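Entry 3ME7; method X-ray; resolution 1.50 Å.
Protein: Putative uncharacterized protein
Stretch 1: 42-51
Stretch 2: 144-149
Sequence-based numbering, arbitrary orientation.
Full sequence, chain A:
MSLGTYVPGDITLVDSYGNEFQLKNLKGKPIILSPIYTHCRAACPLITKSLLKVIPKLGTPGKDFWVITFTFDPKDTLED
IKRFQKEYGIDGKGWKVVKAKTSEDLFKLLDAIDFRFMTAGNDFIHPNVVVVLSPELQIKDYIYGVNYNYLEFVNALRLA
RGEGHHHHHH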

# COMPACT_ATOMS: atom_id res chain seq x y z
N ALA A 42 -12.86 -2.78 -11.51
CA ALA A 42 -12.47 -4.15 -11.88
C ALA A 42 -11.60 -4.83 -10.82
O ALA A 42 -12.12 -5.52 -9.94
CB ALA A 42 -11.79 -4.16 -13.27
N ALA A 43 -10.29 -4.64 -10.89
CA ALA A 43 -9.38 -5.35 -10.01
C ALA A 43 -9.34 -4.76 -8.61
O ALA A 43 -9.21 -5.51 -7.63
CB ALA A 43 -7.97 -5.40 -10.60
N CYS A 44 -9.47 -3.44 -8.50
CA CYS A 44 -9.25 -2.78 -7.20
C CYS A 44 -10.28 -3.13 -6.12
O CYS A 44 -9.89 -3.28 -4.96
CB CYS A 44 -9.05 -1.27 -7.31
SG CYS A 44 -7.93 -0.77 -8.63
N PRO A 45 -11.58 -3.27 -6.48
CA PRO A 45 -12.49 -3.80 -5.45
C PRO A 45 -12.06 -5.19 -5.00
O PRO A 45 -12.19 -5.52 -3.83
CB PRO A 45 -13.86 -3.84 -6.15
CG PRO A 45 -13.75 -2.86 -7.27
CD PRO A 45 -12.31 -2.93 -7.71
N LEU A 46 -11.55 -6.01 -5.92
CA LEU A 46 -11.12 -7.36 -5.54
C LEU A 46 -9.93 -7.30 -4.57
O LEU A 46 -9.94 -7.97 -3.54
CB LEU A 46 -10.80 -8.20 -6.78
CG LEU A 46 -11.93 -8.32 -7.82
CD1 LEU A 46 -11.52 -9.28 -8.93
CD2 LEU A 46 -13.21 -8.78 -7.13
N ILE A 47 -8.94 -6.48 -4.89
CA ILE A 47 -7.76 -6.32 -4.04
C ILE A 47 -8.15 -5.83 -2.65
O ILE A 47 -7.74 -6.41 -1.64
CB ILE A 47 -6.75 -5.32 -4.67
CG1 ILE A 47 -6.16 -5.92 -5.96
CG2 ILE A 47 -5.66 -4.96 -3.65
CD1 ILE A 47 -5.44 -4.90 -6.86
N THR A 48 -8.98 -4.78 -2.60
CA THR A 48 -9.32 -4.16 -1.32
C THR A 48 -10.19 -5.11 -0.49
O THR A 48 -9.96 -5.27 0.70
CB THR A 48 -9.97 -2.79 -1.53
OG1 THR A 48 -9.08 -1.98 -2.32
CG2 THR A 48 -10.19 -2.10 -0.20
N LYS A 49 -11.17 -5.75 -1.13
CA LYS A 49 -12.01 -6.74 -0.44
C LYS A 49 -11.17 -7.91 0.06
O LYS A 49 -11.40 -8.41 1.16
CB LYS A 49 -13.11 -7.25 -1.37
CG LYS A 49 -14.19 -6.22 -1.66
CD LYS A 49 -15.13 -6.72 -2.74
CE LYS A 49 -16.21 -5.69 -3.00
NZ LYS A 49 -17.27 -6.26 -3.84
N SER A 50 -10.20 -8.34 -0.74
CA SER A 50 -9.29 -9.41 -0.31
C SER A 50 -8.45 -9.00 0.90
O SER A 50 -8.30 -9.78 1.85
CB SER A 50 -8.42 -9.89 -1.47
OG SER A 50 -7.76 -11.09 -1.10
N LEU A 51 -7.89 -7.79 0.88
CA LEU A 51 -7.20 -7.23 2.05
C LEU A 51 -8.08 -7.12 3.27
O LEU A 51 -7.64 -7.44 4.37
CB LEU A 51 -6.66 -5.83 1.71
CG LEU A 51 -5.41 -5.85 0.86
CD1 LEU A 51 -5.02 -4.40 0.57
CD2 LEU A 51 -4.24 -6.57 1.58
N TYR A 144 1.42 -10.55 -5.16
CA TYR A 144 0.66 -10.24 -6.37
C TYR A 144 -0.68 -10.94 -6.42
O TYR A 144 -0.90 -11.94 -5.74
CB TYR A 144 1.46 -10.63 -7.61
CG TYR A 144 2.69 -9.77 -7.79
CD1 TYR A 144 2.59 -8.50 -8.32
CD2 TYR A 144 3.94 -10.24 -7.41
CE1 TYR A 144 3.73 -7.69 -8.48
CE2 TYR A 144 5.08 -9.44 -7.55
CZ TYR A 144 4.95 -8.17 -8.08
OH TYR A 144 6.06 -7.35 -8.23
N GLY A 145 -1.56 -10.37 -7.23
CA GLY A 145 -2.87 -10.95 -7.50
C GLY A 145 -3.96 -10.36 -6.66
O GLY A 145 -3.80 -9.28 -6.04
N VAL A 146 -5.10 -11.04 -6.65
CA VAL A 146 -6.30 -10.54 -5.98
C VAL A 146 -6.91 -11.58 -5.04
O VAL A 146 -7.95 -11.31 -4.44
CB VAL A 146 -7.37 -10.05 -7.00
CG1 VAL A 146 -6.78 -9.05 -7.98
CG2 VAL A 146 -7.98 -11.21 -7.76
N ASN A 147 -6.28 -12.74 -4.94
CA ASN A 147 -6.80 -13.88 -4.17
C ASN A 147 -5.79 -14.24 -3.08
O ASN A 147 -5.08 -15.24 -3.21
CB ASN A 147 -7.05 -15.09 -5.09
CG ASN A 147 -8.07 -14.81 -6.20
OD1 ASN A 147 -9.17 -14.31 -5.94
ND2 ASN A 147 -7.71 -15.15 -7.45
N TYR A 148 -5.72 -13.42 -2.03
CA TYR A 148 -4.63 -13.51 -1.04
C TYR A 148 -4.80 -14.66 -0.07
O TYR A 148 -5.93 -15.00 0.33
CB TYR A 148 -4.46 -12.18 -0.28
CG TYR A 148 -4.28 -10.99 -1.18
CD1 TYR A 148 -3.39 -11.04 -2.26
CD2 TYR A 148 -4.97 -9.79 -0.96
CE1 TYR A 148 -3.22 -9.96 -3.10
CE2 TYR A 148 -4.81 -8.70 -1.81
CZ TYR A 148 -3.93 -8.78 -2.86
OH TYR A 148 -3.77 -7.72 -3.71
N ASN A 149 -3.68 -15.29 0.27
CA ASN A 149 -3.69 -16.27 1.34
C ASN A 149 -2.98 -15.74 2.58
O ASN A 149 -2.13 -14.86 2.51
CB ASN A 149 -3.19 -17.65 0.89
CG ASN A 149 -1.73 -17.66 0.49
OD1 ASN A 149 -0.84 -17.66 1.34
ND2 ASN A 149 -1.48 -17.71 -0.81

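An irregular segment can pack against a helix by pairing apolar contacts with a polar anchor, and residues 144-149 lying along the helix of the first stretch illustrate this well. Y144 makes no contact. G145, at phi 97° and psi -166°, adopts backbone angles at which a CB would jam against the preceding carbonyl O; its own carbonyl O lies 4.1 Å from I47 CG1 and accepts a weak hydrogen bond from Y148 OH (2.8 Å), which ties the segment to itself.

V146 sits where the two stretches come close, its CA 4.9 Å from that of I47. Its side chain packs on the neighbouring residues L46 and I47, with V146 CB 3.9 Å from L46 CB and V146 CG1 3.8 Å from I47 CG1. N147 contributes little, its CB directed away from the helix.

Y148 points toward the helix and provides the principal polar anchor: Y148 N donates to S50 OG at 3.2 Å, and the N-H...O angle of 165° is nearly straight. S50, in the t rotamer, thereby satisfies a backbone amide that no regular strand pairing serves. The tyrosine ring extends the apolar contact, Y148 CE2 lying 4.0 Å from L51 CG and 4.3 Å from I47 CG2. N149 turns away and caps the helix that follows.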